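Early 35 kDa protein (Autographa californica nucleopolyhedrovirus, PDB 1P35) blocks host caspases and so suppresses the apoptotic response of infected insect cells, and also inhibits the host RNA interference antiviral response. Local coordinates at residues I8-I14 with Y29-N35; T39-L43 with L118-Y123; F46-G50 with P172-I178; V196-V202 with K275-K280; E211-I217 with V284-K290. All blocks are in the same frame, centred on the assembly; numbering follows the deposited sequence.

Contact 1 (I8-I14 with Y29-N35); sequences IDVSQTI and YINKIMN
Build two antiparallel strands, 10-14 and 29-33, with axes 4.5 Å apart at 172°, as the far ends of one beta hairpin. V10 and I33 form a non-hydrogen-bonded pair (CA-CA 4.5 Å); S11-K32 and I14-I30 are hydrogen-bonded pairs. Between them the register slips by one residue in a beta bulge: Q12 takes phi/psi 49/58, and T13 CA comes within 4.1 Å of N31 CA. S11 N to K32 O and K32 N to S11 O both measure 3.1 Å; I14 N reaches I30 O at 2.7 Å and I30 N reaches I14 O at 2.8 Å. Beyond the strands, M34 N donates to D9 O (2.8 Å) and the N35 side chain stands in for backbone, its OD1 accepting from D9 N (3.1 Å). One water lies 2.6 Å from T13 OG1, 2.7 Å from Y29 OH and 2.9 Å from N31 ND2, accepting from the amide; N31 OD1 bonds to Y100 OH. Q12 (m) turns NE2 back to S11 OG (3.2 Å), while Q12 N is bound by D194. Outward, the hairpin pairs with strand 191-199 through T13 and strand 164-170 through Y29 and N31; helix 62-74 covers I14 and I30, and strand 42-48 packs on Y29 and I33.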
# COMPACT_ATOMS: atom_id res chain seq x y z
N ILE A 8 29.07 -4.16 -1.33
CA ILE A 8 27.65 -3.95 -1.08
C ILE A 8 26.86 -3.12 -2.06
O ILE A 8 27.16 -1.96 -2.26
CB ILE A 8 27.41 -3.35 0.32
CG1 ILE A 8 28.04 -4.25 1.38
CG2 ILE A 8 25.91 -3.24 0.57
CD1 ILE A 8 27.42 -5.62 1.41
N ASP A 9 25.80 -3.72 -2.62
CA ASP A 9 24.92 -3.07 -3.57
C ASP A 9 23.60 -2.69 -2.88
O ASP A 9 22.92 -3.52 -2.31
CB ASP A 9 24.66 -4.01 -4.75
CG ASP A 9 24.55 -3.26 -6.06
OD1 ASP A 9 23.52 -2.58 -6.27
OD2 ASP A 9 25.52 -3.33 -6.85
N VAL A 10 23.26 -1.42 -2.97
CA VAL A 10 22.07 -0.84 -2.38
C VAL A 10 21.29 -0.04 -3.38
O VAL A 10 21.82 0.33 -4.40
CB VAL A 10 22.45 0.15 -1.19
CG1 VAL A 10 23.39 1.28 -1.67
CG2 VAL A 10 21.21 0.78 -0.61
N SER A 11 20.01 0.20 -3.07
CA SER A 11 19.13 1.07 -3.88
C SER A 11 17.91 1.48 -3.07
O SER A 11 17.75 1.09 -1.91
CB SER A 11 18.65 0.38 -5.19
OG SER A 11 17.71 -0.67 -4.97
N GLN A 12 17.08 2.32 -3.67
CA GLN A 12 15.84 2.72 -3.03
C GLN A 12 15.93 3.20 -1.57
O GLN A 12 15.24 2.67 -0.67
CB GLN A 12 14.83 1.56 -3.10
CG GLN A 12 14.59 0.96 -4.49
CD GLN A 12 13.86 -0.38 -4.39
OE1 GLN A 12 12.63 -0.44 -4.17
NE2 GLN A 12 14.62 -1.47 -4.49
N THR A 13 16.74 4.23 -1.34
CA THR A 13 16.90 4.80 -0.03
C THR A 13 15.80 5.86 0.17
O THR A 13 15.56 6.71 -0.69
CB THR A 13 18.34 5.41 0.13
OG1 THR A 13 19.31 4.36 -0.03
CG2 THR A 13 18.53 6.02 1.49
N ILE A 14 15.13 5.78 1.31
CA ILE A 14 14.05 6.70 1.68
C ILE A 14 14.40 7.30 3.03
O ILE A 14 14.69 6.57 3.98
CB ILE A 14 12.73 5.94 1.75
CG1 ILE A 14 12.51 5.20 0.41
CG2 ILE A 14 11.58 6.89 1.96
CD1 ILE A 14 11.22 4.40 0.35
N TYR A 29 15.34 6.32 8.24
CA TYR A 29 16.26 6.04 7.17
C TYR A 29 15.96 4.59 6.80
O TYR A 29 16.05 3.70 7.66
CB TYR A 29 17.73 6.22 7.68
CG TYR A 29 18.78 6.16 6.56
CD1 TYR A 29 19.10 4.96 5.98
CD2 TYR A 29 19.40 7.33 6.05
CE1 TYR A 29 19.98 4.85 4.93
CE2 TYR A 29 20.32 7.25 4.95
CZ TYR A 29 20.59 5.97 4.40
OH TYR A 29 21.46 5.74 3.34
N ILE A 30 15.61 4.39 5.52
CA ILE A 30 15.22 3.10 4.97
C ILE A 30 15.96 2.86 3.65
O ILE A 30 16.10 3.79 2.79
CB ILE A 30 13.68 3.09 4.59
CG1 ILE A 30 12.81 3.22 5.81
CG2 ILE A 30 13.28 1.81 3.87
CD1 ILE A 30 11.74 4.34 5.58
N ASN A 31 16.47 1.64 3.49
CA ASN A 31 17.11 1.32 2.20
C ASN A 31 16.94 -0.15 1.88
O ASN A 31 16.36 -0.90 2.67
CB ASN A 31 18.60 1.72 2.14
CG ASN A 31 19.51 0.91 3.07
OD1 ASN A 31 19.10 -0.09 3.68
ND2 ASN A 31 20.75 1.38 3.21
N LYS A 32 17.43 -0.57 0.72
CA LYS A 32 17.33 -1.97 0.34
C LYS A 32 18.62 -2.55 -0.17
O LYS A 32 19.10 -2.20 -1.26
CB LYS A 32 16.21 -2.15 -0.68
CG LYS A 32 15.89 -3.61 -1.02
CD LYS A 32 14.63 -3.72 -1.87
CE LYS A 32 13.45 -3.06 -1.15
NZ LYS A 32 12.17 -3.19 -1.88
N ILE A 33 19.19 -3.46 0.62
CA ILE A 33 20.47 -4.11 0.26
C ILE A 33 20.32 -5.43 -0.50
O ILE A 33 19.56 -6.30 -0.12
CB ILE A 33 21.35 -4.30 1.54
CG1 ILE A 33 21.70 -2.91 2.09
CG2 ILE A 33 22.63 -5.14 1.24
CD1 ILE A 33 22.45 -2.88 3.40
N MET A 34 21.07 -5.56 -1.59
CA MET A 34 21.03 -6.71 -2.49
C MET A 34 21.88 -7.97 -2.28
O MET A 34 21.60 -8.99 -2.91
CB MET A 34 21.29 -6.22 -3.91
CG MET A 34 20.09 -5.59 -4.59
SD MET A 34 18.77 -6.79 -4.80
CE MET A 34 19.65 -8.23 -5.68
N ASN A 35 22.91 -7.93 -1.44
CA ASN A 35 23.77 -9.12 -1.24
C ASN A 35 23.20 -10.32 -0.47
O ASN A 35 22.45 -10.16 0.50
CB ASN A 35 25.07 -8.69 -0.58
CG ASN A 35 25.77 -7.61 -1.37
OD1 ASN A 35 25.17 -6.57 -1.68
ND2 ASN A 35 27.03 -7.84 -1.69
O HOH W 1 21.32 3.71 1.54

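Contact 2 (T39-L43 with L118-Y123)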
# COMPACT_ATOMS: atom_id res chain seq x y z
N THR A 39 28.79 -12.89 5.27
CA THR A 39 28.91 -13.67 6.49
C THR A 39 29.11 -12.72 7.69
O THR A 39 28.91 -13.11 8.84
CB THR A 39 30.08 -14.67 6.39
OG1 THR A 39 31.29 -13.95 6.14
CG2 THR A 39 29.85 -15.63 5.22
N LYS A 40 29.50 -11.48 7.41
CA LYS A 40 29.69 -10.46 8.47
C LYS A 40 28.67 -9.32 8.32
O LYS A 40 28.02 -9.19 7.30
CB LYS A 40 31.12 -9.93 8.42
CG LYS A 40 32.10 -11.05 8.76
CD LYS A 40 33.55 -10.65 8.55
CE LYS A 40 34.48 -11.80 8.98
NZ LYS A 40 35.90 -11.39 8.79
N PRO A 41 28.49 -8.51 9.37
CA PRO A 41 27.51 -7.43 9.22
C PRO A 41 27.90 -6.29 8.26
O PRO A 41 29.08 -6.10 7.87
CB PRO A 41 27.34 -6.93 10.65
CG PRO A 41 27.90 -8.14 11.53
CD PRO A 41 29.08 -8.48 10.72
N VAL A 42 26.86 -5.56 7.86
CA VAL A 42 26.99 -4.39 7.02
C VAL A 42 27.07 -3.26 8.07
O VAL A 42 26.25 -3.21 8.99
CB VAL A 42 25.71 -4.18 6.15
CG1 VAL A 42 25.78 -2.85 5.41
CG2 VAL A 42 25.53 -5.34 5.18
N LEU A 43 28.07 -2.40 7.94
CA LEU A 43 28.21 -1.25 8.83
C LEU A 43 27.88 -0.01 7.97
O LEU A 43 28.64 0.34 7.06
CB LEU A 43 29.64 -1.13 9.36
CG LEU A 43 30.27 -2.46 9.83
CD1 LEU A 43 31.59 -2.23 10.55
CD2 LEU A 43 29.27 -3.17 10.74
N LEU A 118 35.26 -2.00 13.87
CA LEU A 118 35.30 -3.08 12.90
C LEU A 118 35.52 -4.40 13.64
O LEU A 118 34.82 -5.38 13.37
CB LEU A 118 36.45 -2.92 11.89
CG LEU A 118 36.44 -1.63 11.04
CD1 LEU A 118 37.32 -1.84 9.84
CD2 LEU A 118 35.05 -1.31 10.55
N LYS A 119 36.48 -4.41 14.56
CA LYS A 119 36.78 -5.66 15.28
C LYS A 119 35.58 -6.22 16.02
O LYS A 119 35.38 -7.42 16.01
CB LYS A 119 37.93 -5.48 16.27
CG LYS A 119 38.22 -6.77 17.08
CD LYS A 119 39.47 -6.63 17.91
CE LYS A 119 39.98 -7.98 18.36
NZ LYS A 119 41.39 -7.82 18.84
N SER A 120 34.79 -5.38 16.68
CA SER A 120 33.64 -5.92 17.37
C SER A 120 32.71 -6.60 16.40
O SER A 120 31.82 -7.33 16.82
CB SER A 120 32.86 -4.83 18.13
OG SER A 120 32.34 -3.85 17.25
N HIS A 121 32.89 -6.34 15.10
CA HIS A 121 32.02 -6.95 14.07
C HIS A 121 32.72 -8.00 13.24
O HIS A 121 32.27 -8.39 12.16
CB HIS A 121 31.38 -5.85 13.21
CG HIS A 121 30.45 -4.99 14.00
ND1 HIS A 121 29.36 -5.52 14.66
CD2 HIS A 121 30.50 -3.68 14.33
CE1 HIS A 121 28.77 -4.57 15.37
NE2 HIS A 121 29.45 -3.45 15.19
N ASP A 122 33.82 -8.46 13.81
CA ASP A 122 34.65 -9.50 13.24
C ASP A 122 35.44 -9.08 12.00
O ASP A 122 35.87 -9.94 11.22
CB ASP A 122 33.79 -10.73 12.95
CG ASP A 122 34.61 -12.02 12.98
OD1 ASP A 122 35.77 -12.00 13.43
OD2 ASP A 122 34.06 -13.06 12.56
N TYR A 123 35.61 -7.77 11.78
CA TYR A 123 36.44 -7.35 10.66
C TYR A 123 37.78 -7.02 11.27
O TYR A 123 37.95 -5.97 11.90
CB TYR A 123 35.87 -6.12 9.93
CG TYR A 123 34.60 -6.39 9.16
CD1 TYR A 123 34.64 -6.98 7.90
CD2 TYR A 123 33.36 -6.09 9.70
CE1 TYR A 123 33.48 -7.25 7.20
CE2 TYR A 123 32.18 -6.35 9.00
CZ TYR A 123 32.25 -6.93 7.76
OH TYR A 123 31.09 -7.21 7.07
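Here the C-terminal end of helix 110-120, closed by a Schellman motif, packs on the chain just as it enters strand 42-48. The helix ends with Y123 N bonded to L118 O (3.0 Å) and D122 N to K119 O (2.9 Å), with D122 at positive phi as the C-prime residue. That turn presents H121, D122 and Y123 to the other segment.

K40 comes first. Its side chain runs out nearly fully extended after an m chi1, laying CD over the face of the Y123 ring, 4.0 Å from the centroid in a CH-pi contact, and delivering NZ to D122 O at 2.8 Å. The carboxylate is less intimate: D122 OD2 stays 4.5 Å from K40 NZ, beyond a salt bridge. P41 CD lies 3.5 Å from the backbone oxygen H121 O and 4.1 Å from Y123 CE2, so the proline touches both the turn backbone and the tyrosine. V42 points away, and its backbone pairs with L154 of strand 148-154. L43 turns back in: its CD1 meets L118 CD2 at 3.6 Å, and its CD2 makes an off-centre CH-pi contact with the H121 ring, 4.2 Å from the centroid. Y123 is also packed edge-to-face with F4, whose backbone bonds to L43. The tightest touch belongs to the tyrosine hydroxyl: Y123 OH donates to P41 O in a very short hydrogen bond of 2.4 Å.

Contact 3 (F46-G50 with P172-I178); sequences FNISG and PIGNKVI
Two direct hydrogen bonds, both made through S49, join these segments. With chi1 in the p well, S49 OG donates to K176 O at 2.7 Å, and S49 O takes the backbone proton of I173 N at 2.6 Å (N-H...O angle 162°). A water supplies the third link, accepting from S49 N and from I178 N, each at 2.9 Å. It bridges S49, just past strand 46-48, to I178 in strand 176-178; the two backbones do not pair directly, though I48 CA and I178 CA are 5.3 Å apart. The contact joins the end of strand 42-48, which pairs with 148-154 in the large mixed sheet, to the small two-stranded antiparallel sheet of 176-179 with 292-295. The link from P172 to the second strand turns through G174 and N175, both at positive phi. Van der Waals contact falls mainly to I178 (m, t), which packs on the backbone of the first segment: CD1 3.6 Å from I48 C, CG2 3.5 Å from N47 O. Close backbone approach marks G50 (phi/psi -166/171): its CA is 4.1 Å from P172 CA, and a CB there would clash with that proline. The N47 amide turns away to L140 O and Y148 O, and K176 NZ bonds to N295.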
# COMPACT_ATOMS: atom_id res chain seq x y z
N PHE A 46 26.84 7.42 9.01
CA PHE A 46 26.63 8.68 8.34
C PHE A 46 26.54 9.79 9.36
O PHE A 46 26.26 9.57 10.56
CB PHE A 46 25.37 8.61 7.43
CG PHE A 46 24.08 8.23 8.17
CD1 PHE A 46 23.37 9.18 8.92
CD2 PHE A 46 23.56 6.92 8.09
CE1 PHE A 46 22.17 8.87 9.58
CE2 PHE A 46 22.35 6.58 8.74
CZ PHE A 46 21.65 7.56 9.49
N ASN A 47 26.78 10.99 8.88
CA ASN A 47 26.75 12.16 9.73
C ASN A 47 25.34 12.63 10.10
O ASN A 47 24.40 12.49 9.30
CB ASN A 47 27.51 13.30 9.04
CG ASN A 47 29.02 13.09 9.03
OD1 ASN A 47 29.70 13.39 8.03
ND2 ASN A 47 29.55 12.62 10.15
N ILE A 48 25.22 13.13 11.33
CA ILE A 48 23.99 13.73 11.83
C ILE A 48 24.44 14.99 12.61
O ILE A 48 25.60 15.09 13.01
CB ILE A 48 23.13 12.73 12.69
CG1 ILE A 48 23.96 12.14 13.83
CG2 ILE A 48 22.52 11.63 11.78
CD1 ILE A 48 23.16 11.17 14.69
N SER A 49 23.55 15.95 12.81
CA SER A 49 23.94 17.19 13.48
C SER A 49 23.99 17.15 15.04
O SER A 49 24.32 18.13 15.68
CB SER A 49 23.02 18.32 13.03
OG SER A 49 21.67 18.01 13.35
N GLY A 50 23.67 16.00 15.64
CA GLY A 50 23.71 15.92 17.09
C GLY A 50 23.65 14.51 17.68
O GLY A 50 23.35 13.55 16.98
N PRO A 172 20.00 18.05 17.77
CA PRO A 172 20.81 18.86 16.83
C PRO A 172 21.73 19.87 17.50
O PRO A 172 21.31 20.61 18.40
CB PRO A 172 19.76 19.56 15.97
CG PRO A 172 18.52 18.68 16.14
CD PRO A 172 18.57 18.31 17.58
N ILE A 173 22.99 19.89 17.12
CA ILE A 173 23.85 20.91 17.69
C ILE A 173 23.62 22.14 16.78
O ILE A 173 23.59 22.05 15.56
CB ILE A 173 25.36 20.50 17.70
CG1 ILE A 173 25.66 19.34 18.69
CG2 ILE A 173 26.19 21.70 17.95
CD1 ILE A 173 24.89 19.38 20.09
N GLY A 174 23.38 23.29 17.40
CA GLY A 174 23.20 24.54 16.66
C GLY A 174 22.30 24.80 15.47
O GLY A 174 22.76 25.42 14.51
N ASN A 175 21.03 24.40 15.53
CA ASN A 175 20.09 24.63 14.41
C ASN A 175 20.57 24.14 13.03
O ASN A 175 20.37 24.79 12.01
CB ASN A 175 19.73 26.12 14.30
CG ASN A 175 19.15 26.68 15.59
OD1 ASN A 175 18.37 26.01 16.27
ND2 ASN A 175 19.51 27.91 15.92
N LYS A 176 21.19 22.98 13.02
CA LYS A 176 21.66 22.35 11.81
C LYS A 176 20.98 20.97 11.70
O LYS A 176 20.61 20.38 12.74
CB LYS A 176 23.16 22.15 11.88
CG LYS A 176 23.95 23.42 11.92
CD LYS A 176 24.01 24.04 10.54
CE LYS A 176 24.93 25.24 10.54
NZ LYS A 176 24.92 25.91 9.21
N VAL A 177 20.83 20.51 10.46
CA VAL A 177 20.32 19.20 10.09
C VAL A 177 21.18 18.71 8.94
O VAL A 177 21.47 19.44 8.02
CB VAL A 177 18.93 19.20 9.48
CG1 VAL A 177 18.39 17.76 9.48
CG2 VAL A 177 18.07 20.16 10.15
N ILE A 178 21.57 17.45 8.99
CA ILE A 178 22.36 16.89 7.93
C ILE A 178 21.51 15.79 7.24
O ILE A 178 21.08 14.86 7.90
CB ILE A 178 23.63 16.29 8.54
CG1 ILE A 178 24.44 17.41 9.18
CG2 ILE A 178 24.43 15.52 7.49
CD1 ILE A 178 25.75 16.95 9.84
O HOH W 2 21.05 15.73 11.27

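Contact 4 (V196-V202 with K275-K280); sequences VAYVDSV and KVLYVK
This is regular antiparallel pairing inside the large mixed sheet: strand 196-199 runs alongside strand 276-280, with axes 4.6 Å apart at 173°. The register sets V196 against K280 and Y198 against Y278 as non-hydrogen-bonded pairs (CA-CA 4.4 and 4.8 Å), and A197 against V279 and V199 against L277 as hydrogen-bonded ones. The ladder is A197 N to V279 O 2.9 Å, V279 N to A197 O 2.8 Å, V199 N to L277 O 3.0 Å and L277 N to V199 O 2.8 Å. Past the last pair S201 turns at phi/psi 56/44, and V202 N bonds to K275 O (3.2 Å). K275, at phi 73°, and V276 form a G1 beta bulge with the preceding strand 259-271, so strand 276-280 is sandwiched between that strand and 196-199, itself paired in parallel with strand 10-21. On one face Y198 (t) spreads its ring beneath V276 CG1, a CH-pi contact 3.9 Å from the centroid, while Y198 CD2 meets Y278 CE2 at 3.7 Å, the ring planes 88° apart. Helix 62-74 covers this face at V196 and Y278, and its D71 makes a salt bridge with K280. The other face carries A197, V199, L277 and V279: A197 CB is 4.2 Å from V279 CB, and V202 CG2 reaches L277 CB at 3.9 Å.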
# COMPACT_ATOMS: atom_id res chain seq x y z
N VAL A 196 14.97 9.44 -2.01
CA VAL A 196 13.96 10.48 -1.86
C VAL A 196 14.06 10.84 -0.38
O VAL A 196 14.44 9.99 0.45
CB VAL A 196 12.49 10.00 -2.22
CG1 VAL A 196 12.39 9.62 -3.70
CG2 VAL A 196 12.10 8.80 -1.41
N ALA A 197 13.80 12.11 -0.06
CA ALA A 197 13.83 12.62 1.28
C ALA A 197 12.75 13.69 1.50
O ALA A 197 12.36 14.46 0.59
CB ALA A 197 15.20 13.19 1.62
N TYR A 198 12.25 13.69 2.73
CA TYR A 198 11.25 14.62 3.19
C TYR A 198 11.90 15.21 4.46
O TYR A 198 12.26 14.45 5.37
CB TYR A 198 9.94 13.83 3.54
CG TYR A 198 8.85 14.68 4.15
CD1 TYR A 198 8.97 15.13 5.48
CD2 TYR A 198 7.71 15.05 3.42
CE1 TYR A 198 7.99 15.92 6.07
CE2 TYR A 198 6.71 15.85 3.98
CZ TYR A 198 6.85 16.27 5.32
OH TYR A 198 5.83 16.95 5.96
N VAL A 199 12.08 16.54 4.53
CA VAL A 199 12.74 17.18 5.71
C VAL A 199 11.98 18.45 6.04
O VAL A 199 11.84 19.30 5.18
CB VAL A 199 14.21 17.59 5.44
CG1 VAL A 199 14.86 18.02 6.76
CG2 VAL A 199 15.02 16.42 4.80
N ASP A 200 11.47 18.58 7.28
CA ASP A 200 10.68 19.76 7.64
C ASP A 200 11.41 20.68 8.59
O ASP A 200 12.48 20.36 9.06
CB ASP A 200 9.31 19.38 8.21
CG ASP A 200 9.35 18.72 9.62
OD1 ASP A 200 10.24 19.02 10.43
OD2 ASP A 200 8.42 17.93 9.91
N SER A 201 10.81 21.85 8.82
CA SER A 201 11.35 22.89 9.68
C SER A 201 12.75 23.29 9.24
O SER A 201 13.64 23.45 10.08
CB SER A 201 11.37 22.45 11.14
OG SER A 201 10.16 21.80 11.48
N VAL A 202 12.92 23.45 7.93
CA VAL A 202 14.22 23.84 7.37
C VAL A 202 14.21 25.05 6.49
O VAL A 202 13.25 25.33 5.84
CB VAL A 202 14.91 22.67 6.58
CG1 VAL A 202 15.43 21.67 7.59
CG2 VAL A 202 13.90 21.97 5.58
N LYS A 275 7.59 25.09 5.13
CA LYS A 275 9.00 24.95 5.57
C LYS A 275 9.45 23.49 5.35
O LYS A 275 10.31 22.98 6.08
CB LYS A 275 9.17 25.29 7.06
CG LYS A 275 8.60 26.61 7.48
CD LYS A 275 9.04 27.74 6.58
CE LYS A 275 8.24 28.99 6.89
NZ LYS A 275 8.39 30.04 5.86
N VAL A 276 8.87 22.85 4.34
CA VAL A 276 9.20 21.48 4.02
C VAL A 276 9.98 21.36 2.72
O VAL A 276 9.66 22.01 1.69
CB VAL A 276 7.92 20.59 3.92
CG1 VAL A 276 8.32 19.16 3.67
CG2 VAL A 276 7.10 20.69 5.21
N LEU A 277 10.98 20.49 2.77
CA LEU A 277 11.85 20.22 1.66
C LEU A 277 11.60 18.80 1.10
O LEU A 277 11.57 17.83 1.86
CB LEU A 277 13.32 20.28 2.13
CG LEU A 277 14.23 20.01 0.93
CD1 LEU A 277 14.09 21.15 -0.12
CD2 LEU A 277 15.66 19.87 1.38
N TYR A 278 11.42 18.68 -0.20
CA TYR A 278 11.24 17.36 -0.80
C TYR A 278 12.42 17.17 -1.73
O TYR A 278 12.80 18.09 -2.49
CB TYR A 278 9.97 17.29 -1.63
CG TYR A 278 8.71 17.65 -0.88
CD1 TYR A 278 8.34 18.99 -0.72
CD2 TYR A 278 7.89 16.66 -0.29
CE1 TYR A 278 7.21 19.34 -0.00
CE2 TYR A 278 6.73 16.99 0.44
CZ TYR A 278 6.41 18.32 0.58
OH TYR A 278 5.29 18.64 1.28
N VAL A 279 13.03 15.99 -1.66
CA VAL A 279 14.16 15.74 -2.51
C VAL A 279 13.99 14.42 -3.24
O VAL A 279 13.55 13.42 -2.63
CB VAL A 279 15.47 15.66 -1.72
CG1 VAL A 279 16.65 15.58 -2.66
CG2 VAL A 279 15.61 16.84 -0.77
N LYS A 280 14.33 14.40 -4.53
CA LYS A 280 14.30 13.16 -5.28
C LYS A 280 15.51 13.08 -6.21
O LYS A 280 15.63 13.89 -7.11
CB LYS A 280 13.03 13.07 -6.13
CG LYS A 280 13.03 11.83 -7.02
CD LYS A 280 11.77 11.83 -7.93
CE LYS A 280 11.44 10.42 -8.42
NZ LYS A 280 10.05 10.30 -8.97

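Contact 5 (E211-I217 with V284-K290); sequences EFVQSLI and VTSALNK. With EDO (1,2-ethanediol), chain F.
Residues 211-215 are helical; the chain then opens out, L216 at phi/psi -75/139 and I217 at -111/120, to meet the short strand 284-286. I217 and T285 make a single antiparallel bridge: I217 N to T285 O 2.7 Å, T285 N to I217 O 3.1 Å. Side chains close the rest. L216 (m, t) puts CD2 3.9 Å from V284 CG2. L288 points at the helix, its CD1 3.3 Å from E211 O and 3.4 Å from S215 OG. The edge of the F212 ring meets backbone, with CE2 3.5 Å from K290 O, and at the periphery K290 NZ forms a salt bridge with E211 OE1 (3.1 Å). S215 OG (p) donates to F212 O at 2.6 Å. A 1,2-ethanediol, probably from crystallisation, donates from O2 to S215 O (2.7 Å) and accepts there from A287 N (2.8 Å). Strand 191-199 flanks V284 and S286. Leaving the strand, the chain folds into an ST turn, in which S286 OG accepts from L288 N at 2.9 Å.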
# COMPACT_ATOMS: atom_id res chain seq x y z
N GLU A 211 23.94 23.95 -6.82
CA GLU A 211 25.16 23.18 -7.00
C GLU A 211 24.87 21.66 -7.11
O GLU A 211 25.48 20.96 -7.89
CB GLU A 211 26.10 23.40 -5.81
CG GLU A 211 27.32 22.44 -5.83
CD GLU A 211 28.22 22.56 -4.61
OE1 GLU A 211 27.72 22.58 -3.46
OE2 GLU A 211 29.44 22.60 -4.82
N PHE A 212 23.97 21.15 -6.27
CA PHE A 212 23.71 19.71 -6.28
C PHE A 212 23.00 19.32 -7.62
O PHE A 212 23.41 18.37 -8.31
CB PHE A 212 22.84 19.32 -5.03
CG PHE A 212 23.10 17.94 -4.53
CD1 PHE A 212 22.68 16.82 -5.26
CD2 PHE A 212 23.81 17.74 -3.35
CE1 PHE A 212 22.98 15.51 -4.82
CE2 PHE A 212 24.11 16.43 -2.91
CZ PHE A 212 23.70 15.32 -3.64
N VAL A 213 21.96 20.08 -8.00
CA VAL A 213 21.21 19.79 -9.22
C VAL A 213 22.02 19.93 -10.53
O VAL A 213 21.87 19.09 -11.43
CB VAL A 213 19.92 20.63 -9.28
CG1 VAL A 213 19.16 20.43 -10.62
CG2 VAL A 213 18.99 20.21 -8.10
N GLN A 214 22.88 20.96 -10.61
CA GLN A 214 23.72 21.19 -11.81
C GLN A 214 24.66 20.00 -12.04
O GLN A 214 25.00 19.69 -13.20
CB GLN A 214 24.58 22.46 -11.63
CG GLN A 214 23.78 23.71 -11.61
CD GLN A 214 24.59 24.94 -11.21
OE1 GLN A 214 25.76 24.87 -10.79
NE2 GLN A 214 23.95 26.08 -11.30
N SER A 215 25.08 19.35 -10.95
CA SER A 215 26.00 18.20 -11.03
C SER A 215 25.33 16.88 -11.47
O SER A 215 26.00 15.91 -11.86
CB SER A 215 26.65 17.95 -9.66
OG SER A 215 25.75 17.26 -8.77
N LEU A 216 24.00 16.86 -11.45
CA LEU A 216 23.27 15.61 -11.76
C LEU A 216 23.21 15.24 -13.22
O LEU A 216 23.00 16.10 -14.04
CB LEU A 216 21.81 15.67 -11.28
CG LEU A 216 21.57 15.99 -9.84
CD1 LEU A 216 20.10 16.04 -9.63
CD2 LEU A 216 22.25 14.96 -8.98
N ILE A 217 23.37 13.95 -13.50
CA ILE A 217 23.28 13.43 -14.85
C ILE A 217 21.98 12.58 -14.85
O ILE A 217 21.89 11.63 -14.08
CB ILE A 217 24.44 12.47 -15.13
CG1 ILE A 217 25.80 13.17 -15.04
CG2 ILE A 217 24.20 11.83 -16.52
CD1 ILE A 217 26.07 14.17 -16.20
N VAL A 284 20.05 8.86 -10.68
CA VAL A 284 20.82 9.89 -11.35
C VAL A 284 22.23 9.64 -10.94
O VAL A 284 22.45 8.98 -9.92
CB VAL A 284 20.38 11.30 -10.92
CG1 VAL A 284 18.94 11.50 -11.26
CG2 VAL A 284 20.58 11.47 -9.36
N THR A 285 23.19 10.12 -11.74
CA THR A 285 24.60 9.95 -11.38
C THR A 285 25.25 11.34 -11.24
O THR A 285 24.79 12.32 -11.83
CB THR A 285 25.35 9.17 -12.45
OG1 THR A 285 25.35 9.95 -13.64
CG2 THR A 285 24.69 7.78 -12.71
N SER A 286 26.32 11.42 -10.47
CA SER A 286 27.00 12.69 -10.25
C SER A 286 28.38 12.46 -9.71
O SER A 286 28.66 11.40 -9.18
CB SER A 286 26.25 13.53 -9.22
OG SER A 286 26.94 14.67 -8.86
N ALA A 287 29.22 13.47 -9.86
CA ALA A 287 30.59 13.48 -9.39
C ALA A 287 30.60 14.08 -7.97
O ALA A 287 31.54 13.91 -7.25
CB ALA A 287 31.46 14.34 -10.33
N LEU A 288 29.56 14.84 -7.62
CA LEU A 288 29.44 15.40 -6.27
C LEU A 288 28.96 14.25 -5.36
O LEU A 288 27.92 13.65 -5.63
CB LEU A 288 28.35 16.51 -6.19
CG LEU A 288 28.66 18.01 -6.33
CD1 LEU A 288 27.37 18.83 -6.24
CD2 LEU A 288 29.62 18.44 -5.21
N ASN A 289 29.70 13.96 -4.31
CA ASN A 289 29.34 12.92 -3.35
C ASN A 289 29.29 13.60 -2.01
O ASN A 289 30.27 13.61 -1.28
CB ASN A 289 30.40 11.82 -3.29
CG ASN A 289 30.07 10.79 -2.23
OD1 ASN A 289 28.90 10.43 -2.06
ND2 ASN A 289 31.07 10.30 -1.53
N LYS A 290 28.17 14.24 -1.69
CA LYS A 290 28.09 14.96 -0.43
C LYS A 290 26.71 14.98 0.29
O LYS A 290 25.67 14.67 -0.31
CB LYS A 290 28.61 16.40 -0.65
CG LYS A 290 27.90 17.17 -1.73
CD LYS A 290 28.34 18.66 -1.82
CE LYS A 290 27.86 19.52 -0.66
NZ LYS A 290 28.24 20.96 -0.84
C1 EDO F . 29.80 14.54 -13.62
O1 EDO F . 29.72 14.49 -15.06
C2 EDO F . 28.93 15.67 -13.13
O2 EDO F . 28.63 15.47 -11.75

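Overall arrangement
Contacts 1, 3 and 4 touch one another in turn, and contact 2 joins them through contact 1. Contacts 1 and 4 are neighbours in the large sheet, T13 O lying 3.1 Å from V196 N in a probable hydrogen bond, and helix 62-74, which in P35 leads into the reactive-site loop, covers both. Contact 1 also packs on strand 42-48, touching contact 2 through I33 CD1 and V42 CG1 (3.9 Å) and contact 3 through Y29 CD2 and F46 CE2 (4.1 Å). Contacts 3 and 4 meet at V177 CG2 and V202 CG1, 4.0 Å apart. Contact 5 follows contact 4 in sequence on both of its segments, centres about 18 Å apart. Contacts 2 and 4 lie on opposite sides of the chain's centre, centres about 33 Å apart.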